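Local coordinates for protein ectoine dioxygenase (Sphingopyxis alaskensis, PDB 4MHR) that catalyses the iron(II)- and 2-oxoglutarate-dependent hydroxylation of L-ectoine to 5-hydroxyectoine, a compatible solute that helps cells survive osmotic stress, at residues I133-L138 against E156-E161; L269-V274 against A299-E304. All blocks are in the same frame, centred on the assembly; numbering follows the deposited sequence.

How the interactions relate
Both interactions start from the same antiparallel sheet, in which strands 131-141 and 264-273 are neighbours, and their centres lie about 14 Å apart. The backbones are joined where they run side by side: H134 N to V270 O at 2.8 Å and Q135 O to V270 N at 2.9 Å are probable hydrogen bonds. Interaction 1 is buried at the substrate site, the side chain of W158 being about 3 Å (nearest atoms) from that of the iron ligand D154. Interaction 2 lies nearer the surface, where the chain after the last strand folds back. W158 CH2 packs on V270 CG1 at 3.4 Å, while I133 CD1 touches Y271 CE1 at 3.8 Å.

Interaction 1. Residues I133-L138 against E156-E161; sequences IHQSRL and ETWHVE
The indole N-H of W158 and the side-chain amide of Q135 meet through a water rather than directly. The water accepts from W158 NE1 at 3.0 Å and, weakly, from Q135 NE2 at 3.3 Å, while the two nitrogens themselves stay 4.1 Å apart. Q135 NE2 has a firmer partner in the backbone oxygen of L292, which helps to hold the amide in its rotation. The Q135 chain is extended, with CG anti to the backbone N (chi1 177°), and this carries the amide out to the indole, its plane standing nearly perpendicular to the ring.

H134 makes the closer contact. Its imidazole comes edge-on over one face of W158, in a T-shaped stack on the five-membered ring with centroids 4.4 Å apart and planes at 66°. H134 NE2 leads, 3.4 Å from W158 CD1 and offset toward the rim of the indole, while H134 CD2 sits farther along the ring, 3.9 Å from W158 CE2. On W158, chi1 of -63° sets CG beside the backbone N and swings the indole off helix 154-162 toward the strand.

All three residues are buried. The chain turns a corner at H134, within the broken strand 131-141, and Q135 follows it. Q135 binds L-ectoine, W158 is important for stabilising that substrate, and the helix carrying W158 begins at the iron ligand D154. The contact thus forms part of the ectoine site beside the iron-binding facial triad, two histidines and one carboxylate, of a cupin-fold PhyH-family dioxygenase.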
loop_
_atom_site.group_PDB
_atom_site.type_symbol
_atom_site.label_atom_id
_atom_site.label_comp_id
_atom_site.label_asym_id
_atom_site.label_seq_id
_atom_site.Cartn_x
_atom_site.Cartn_y
_atom_site.Cartn_z
ATOM N N ILE A 133 -3.045 -8.342 8.186
ATOM C CA ILE A 133 -1.920 -7.562 7.656
ATOM C C ILE A 133 -1.024 -8.432 6.825
ATOM O O ILE A 133 -0.378 -9.290 7.359
ATOM C CB ILE A 133 -1.113 -6.831 8.750
ATOM C CG1 ILE A 133 -2.049 -5.917 9.555
ATOM C CG2 ILE A 133 0.017 -6.011 8.112
ATOM C CD1 ILE A 133 -2.773 -4.873 8.718
ATOM N N HIS A 134 -1.039 -8.253 5.498
ATOM C CA HIS A 134 -0.166 -9.031 4.597
ATOM C C HIS A 134 1.299 -8.527 4.721
ATOM O O HIS A 134 2.242 -9.271 4.608
ATOM C CB HIS A 134 -0.682 -8.915 3.150
ATOM C CG HIS A 134 0.308 -9.288 2.085
ATOM N ND1 HIS A 134 0.587 -10.595 1.728
ATOM C CD2 HIS A 134 1.019 -8.508 1.232
ATOM C CE1 HIS A 134 1.433 -10.605 0.711
ATOM N NE2 HIS A 134 1.715 -9.351 0.393
ATOM N N GLN A 135 1.465 -7.236 4.913
ATOM C CA GLN A 135 2.783 -6.613 4.937
ATOM C C GLN A 135 2.565 -5.269 5.521
ATOM O O GLN A 135 1.518 -4.663 5.280
ATOM C CB GLN A 135 3.287 -6.426 3.513
ATOM C CG GLN A 135 4.625 -5.704 3.421
ATOM C CD GLN A 135 4.955 -5.371 1.985
ATOM O OE1 GLN A 135 4.748 -4.226 1.512
ATOM N NE2 GLN A 135 5.402 -6.374 1.259
ATOM N N SER A 136 3.561 -4.736 6.210
ATOM C CA SER A 136 3.584 -3.343 6.660
ATOM C C SER A 136 4.980 -2.754 6.519
ATOM O O SER A 136 5.986 -3.504 6.478
ATOM C CB SER A 136 3.112 -3.211 8.086
ATOM O OG SER A 136 3.994 -3.781 9.038
ATOM N N ARG A 137 5.076 -1.427 6.408
ATOM C CA ARG A 137 6.428 -0.812 6.292
ATOM C C ARG A 137 6.330 0.577 6.779
ATOM O O ARG A 137 5.351 1.258 6.441
ATOM C CB ARG A 137 6.950 -0.599 4.876
ATOM C CG ARG A 137 6.828 -1.636 3.850
ATOM C CD ARG A 137 6.894 -1.005 2.453
ATOM N NE ARG A 137 8.207 -0.477 2.156
ATOM C CZ ARG A 137 8.916 -0.733 1.050
ATOM N NH1 ARG A 137 8.449 -1.526 0.085
ATOM N NH2 ARG A 137 10.117 -0.178 0.913
ATOM N N LEU A 138 7.371 1.015 7.477
ATOM C CA LEU A 138 7.598 2.418 7.787
ATOM C C LEU A 138 8.677 2.873 6.819
ATOM O O LEU A 138 9.792 2.280 6.716
ATOM C CB LEU A 138 7.948 2.656 9.232
ATOM C CG LEU A 138 8.448 4.085 9.561
ATOM C CD1 LEU A 138 7.494 5.192 9.223
ATOM C CD2 LEU A 138 8.889 4.194 11.004
ATOM N N GLU A 156 0.895 -7.683 -8.933
ATOM C CA GLU A 156 1.624 -8.556 -9.866
ATOM C C GLU A 156 2.763 -9.267 -9.117
ATOM O O GLU A 156 2.974 -10.474 -9.320
ATOM C CB GLU A 156 2.137 -7.813 -11.091
ATOM C CG GLU A 156 2.624 -8.691 -12.251
ATOM C CD GLU A 156 4.121 -9.089 -12.156
ATOM O OE1 GLU A 156 4.784 -8.619 -11.245
ATOM O OE2 GLU A 156 4.586 -9.936 -12.987
ATOM N N THR A 157 3.438 -8.538 -8.211
ATOM C CA THR A 157 4.401 -9.161 -7.315
ATOM C C THR A 157 3.801 -10.085 -6.275
ATOM O O THR A 157 4.306 -11.206 -6.063
ATOM C CB THR A 157 5.266 -8.119 -6.646
ATOM O OG1 THR A 157 6.015 -7.486 -7.664
ATOM C CG2 THR A 157 6.213 -8.710 -5.546
ATOM N N TRP A 158 2.772 -9.621 -5.582
ATOM C CA TRP A 158 2.137 -10.446 -4.562
ATOM C C TRP A 158 1.640 -11.785 -5.143
ATOM O O TRP A 158 1.752 -12.819 -4.518
ATOM C CB TRP A 158 1.041 -9.679 -3.809
ATOM C CG TRP A 158 1.569 -8.506 -3.058
ATOM C CD1 TRP A 158 2.895 -8.303 -2.664
ATOM C CD2 TRP A 158 0.848 -7.342 -2.628
ATOM N NE1 TRP A 158 3.022 -7.112 -2.018
ATOM C CE2 TRP A 158 1.789 -6.489 -1.964
ATOM C CE3 TRP A 158 -0.484 -6.911 -2.775
ATOM C CZ2 TRP A 158 1.431 -5.252 -1.412
ATOM C CZ3 TRP A 158 -0.857 -5.665 -2.266
ATOM C CH2 TRP A 158 0.106 -4.826 -1.590
ATOM N N HIS A 159 1.129 -11.755 -6.333
ATOM C CA HIS A 159 0.629 -12.933 -6.966
ATOM C C HIS A 159 1.806 -13.845 -7.415
ATOM O O HIS A 159 1.913 -14.998 -6.979
ATOM C CB HIS A 159 -0.181 -12.506 -8.164
ATOM C CG HIS A 159 -0.751 -13.643 -8.944
ATOM N ND1 HIS A 159 -1.792 -14.426 -8.477
ATOM C CD2 HIS A 159 -0.399 -14.157 -10.141
ATOM C CE1 HIS A 159 -2.071 -15.343 -9.386
ATOM N NE2 HIS A 159 -1.251 -15.191 -10.409
ATOM N N VAL A 160 2.683 -13.301 -8.259
ATOM C CA VAL A 160 3.788 -14.083 -8.862
ATOM C C VAL A 160 4.746 -14.567 -7.790
ATOM O O VAL A 160 5.110 -15.758 -7.769
ATOM C CB VAL A 160 4.569 -13.317 -9.937
ATOM C CG1 VAL A 160 5.850 -14.099 -10.350
ATOM C CG2 VAL A 160 3.691 -13.112 -11.131
ATOM N N GLU A 161 5.117 -13.685 -6.869
ATOM C CA GLU A 161 6.087 -14.045 -5.842
ATOM C C GLU A 161 5.556 -14.542 -4.506
ATOM O O GLU A 161 6.223 -15.313 -3.852
ATOM C CB GLU A 161 7.101 -12.905 -5.626
ATOM C CG GLU A 161 7.718 -12.389 -6.927
ATOM C CD GLU A 161 8.809 -11.333 -6.728
ATOM O OE1 GLU A 161 9.411 -11.296 -5.660
ATOM O OE2 GLU A 161 9.068 -10.544 -7.656
HETATM O O HOH W 1 5.777 -5.999 -2.041
#

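Interaction 2. Residues L269-V274 against A299-E304; sequences LVYNAV and AALRVE
L301 CD2 meets Y271 CE1 at 3.8 Å, arriving at the edge of the phenol ring near its plane, so the leucine does not lie over the aromatic face. With chi1 at -174°, L301 turns its CG away from its own amide nitrogen, and CD2 reaches the tyrosine. This is the first of two apolar touches that join strand 264-273 and the residue after it to the returning loop.

The second touch comes just after A273: V274 points at the loop, and V274 CG1 lies 4.0 Å from A300 CA and 4.3 Å from A300 CB, resting against both the backbone and the methyl group. Here the two segments come nearest in backbone, with V274 CA and A300 CA 6.6 Å apart.

No hydrogen bond crosses between 269-274 and 299-304, and the polar end of the tyrosine is engaged elsewhere. Y271 OH is bonded to A114 O, which holds the far end of the phenol, while L119 and A123 of helix 117-127 pack on its side chain. L170 and M172 of the neighbouring strand 169-175 touch the same tyrosine, so it sits buried while A300 is exposed.

The contact is surface packing on the cupin-type core, where the chain after strand 264-273 folds back past the end of that strand.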
loop_
_atom_site.group_PDB
_atom_site.type_symbol
_atom_site.label_atom_id
_atom_site.label_comp_id
_atom_site.label_asym_id
_atom_site.label_seq_id
_atom_site.Cartn_x
_atom_site.Cartn_y
_atom_site.Cartn_z
ATOM N N LEU A 269 0.349 0.191 5.264
ATOM C CA LEU A 269 -0.317 -1.019 5.783
ATOM C C LEU A 269 -1.024 -1.747 4.653
ATOM O O LEU A 269 -1.818 -1.124 3.967
ATOM C CB LEU A 269 -1.308 -0.613 6.850
ATOM C CG LEU A 269 -0.756 0.179 8.038
ATOM C CD1 LEU A 269 -1.846 0.715 8.940
ATOM C CD2 LEU A 269 0.151 -0.737 8.861
ATOM N N VAL A 270 -0.712 -3.022 4.425
ATOM C CA VAL A 270 -1.407 -3.814 3.452
ATOM C C VAL A 270 -2.392 -4.747 4.135
ATOM O O VAL A 270 -2.006 -5.666 4.879
ATOM C CB VAL A 270 -0.445 -4.615 2.552
ATOM C CG1 VAL A 270 -1.209 -5.401 1.486
ATOM C CG2 VAL A 270 0.595 -3.691 1.901
ATOM N N TYR A 271 -3.673 -4.551 3.820
ATOM C CA TYR A 271 -4.778 -5.398 4.339
ATOM C C TYR A 271 -5.126 -6.402 3.269
ATOM O O TYR A 271 -5.312 -6.051 2.093
ATOM C CB TYR A 271 -5.981 -4.515 4.702
ATOM C CG TYR A 271 -5.787 -3.548 5.813
ATOM C CD1 TYR A 271 -6.120 -3.890 7.144
ATOM C CD2 TYR A 271 -5.252 -2.292 5.593
ATOM C CE1 TYR A 271 -5.959 -2.960 8.195
ATOM C CE2 TYR A 271 -5.056 -1.377 6.649
ATOM C CZ TYR A 271 -5.372 -1.744 7.945
ATOM O OH TYR A 271 -5.206 -0.852 8.960
ATOM N N ASN A 272 -5.184 -7.665 3.628
ATOM C CA ASN A 272 -5.683 -8.718 2.752
ATOM C C ASN A 272 -6.932 -9.410 3.356
ATOM O O ASN A 272 -7.034 -9.530 4.539
ATOM C CB ASN A 272 -4.591 -9.740 2.462
ATOM C CG ASN A 272 -4.965 -10.693 1.293
ATOM O OD1 ASN A 272 -5.724 -10.354 0.369
ATOM N ND2 ASN A 272 -4.371 -11.884 1.302
ATOM N N ALA A 273 -7.865 -9.865 2.527
ATOM C CA ALA A 273 -8.998 -10.624 3.028
ATOM C C ALA A 273 -8.456 -11.972 3.553
ATOM O O ALA A 273 -7.579 -12.614 2.909
ATOM C CB ALA A 273 -10.035 -10.866 1.902
ATOM N N VAL A 274 -8.956 -12.403 4.695
ATOM C CA VAL A 274 -8.543 -13.759 5.225
ATOM C C VAL A 274 -8.837 -14.905 4.252
ATOM O O VAL A 274 -8.052 -15.819 4.186
ATOM C CB VAL A 274 -9.108 -14.061 6.640
ATOM C CG1 VAL A 274 -8.671 -13.039 7.675
ATOM C CG2 VAL A 274 -10.643 -14.101 6.597
ATOM N N ALA A 299 -4.934 -15.373 11.044
ATOM C CA ALA A 299 -6.128 -15.055 11.817
ATOM C C ALA A 299 -6.512 -13.607 11.556
ATOM O O ALA A 299 -5.675 -12.781 11.210
ATOM C CB ALA A 299 -5.889 -15.270 13.308
ATOM N N ALA A 300 -7.778 -13.330 11.795
ATOM C CA ALA A 300 -8.383 -12.029 11.569
ATOM C C ALA A 300 -7.849 -10.980 12.534
ATOM O O ALA A 300 -7.723 -11.218 13.740
ATOM C CB ALA A 300 -9.905 -12.133 11.688
ATOM N N LEU A 301 -7.488 -9.835 11.979
ATOM C CA LEU A 301 -7.202 -8.655 12.743
ATOM C C LEU A 301 -8.380 -8.286 13.670
ATOM O O LEU A 301 -9.514 -8.266 13.249
ATOM C CB LEU A 301 -6.909 -7.528 11.772
ATOM C CG LEU A 301 -6.438 -6.214 12.328
ATOM C CD1 LEU A 301 -5.062 -6.326 13.036
ATOM C CD2 LEU A 301 -6.377 -5.255 11.148
ATOM N N ARG A 302 -8.115 -7.996 14.938
ATOM C CA ARG A 302 -9.206 -7.587 15.866
ATOM C C ARG A 302 -9.253 -6.093 15.796
ATOM O O ARG A 302 -8.232 -5.501 15.898
ATOM C CB ARG A 302 -8.836 -8.001 17.308
ATOM C CG ARG A 302 -9.840 -7.628 18.365
ATOM C CD ARG A 302 -9.171 -6.853 19.486
ATOM N NE ARG A 302 -9.847 -6.993 20.775
ATOM C CZ ARG A 302 -10.955 -6.357 21.120
ATOM N NH1 ARG A 302 -11.547 -5.510 20.270
ATOM N NH2 ARG A 302 -11.481 -6.560 22.322
ATOM N N VAL A 303 -10.425 -5.489 15.595
ATOM C CA VAL A 303 -10.537 -4.063 15.457
ATOM C C VAL A 303 -10.605 -3.318 16.785
ATOM O O VAL A 303 -11.391 -3.678 17.653
ATOM C CB VAL A 303 -11.782 -3.701 14.612
ATOM C CG1 VAL A 303 -11.938 -2.200 14.437
ATOM C CG2 VAL A 303 -11.722 -4.426 13.274
ATOM N N GLU A 304 -9.877 -2.205 16.903
ATOM C CA GLU A 304 -9.928 -1.380 18.128
ATOM C C GLU A 304 -10.613 -0.080 17.853
ATOM O O GLU A 304 -10.437 0.504 16.814
ATOM C CB GLU A 304 -8.531 -1.078 18.619
ATOM C CG GLU A 304 -7.688 -2.314 18.757
ATOM C CD GLU A 304 -7.955 -2.996 20.084
ATOM O OE1 GLU A 304 -8.763 -2.460 20.884
ATOM O OE2 GLU A 304 -7.385 -4.063 20.299
#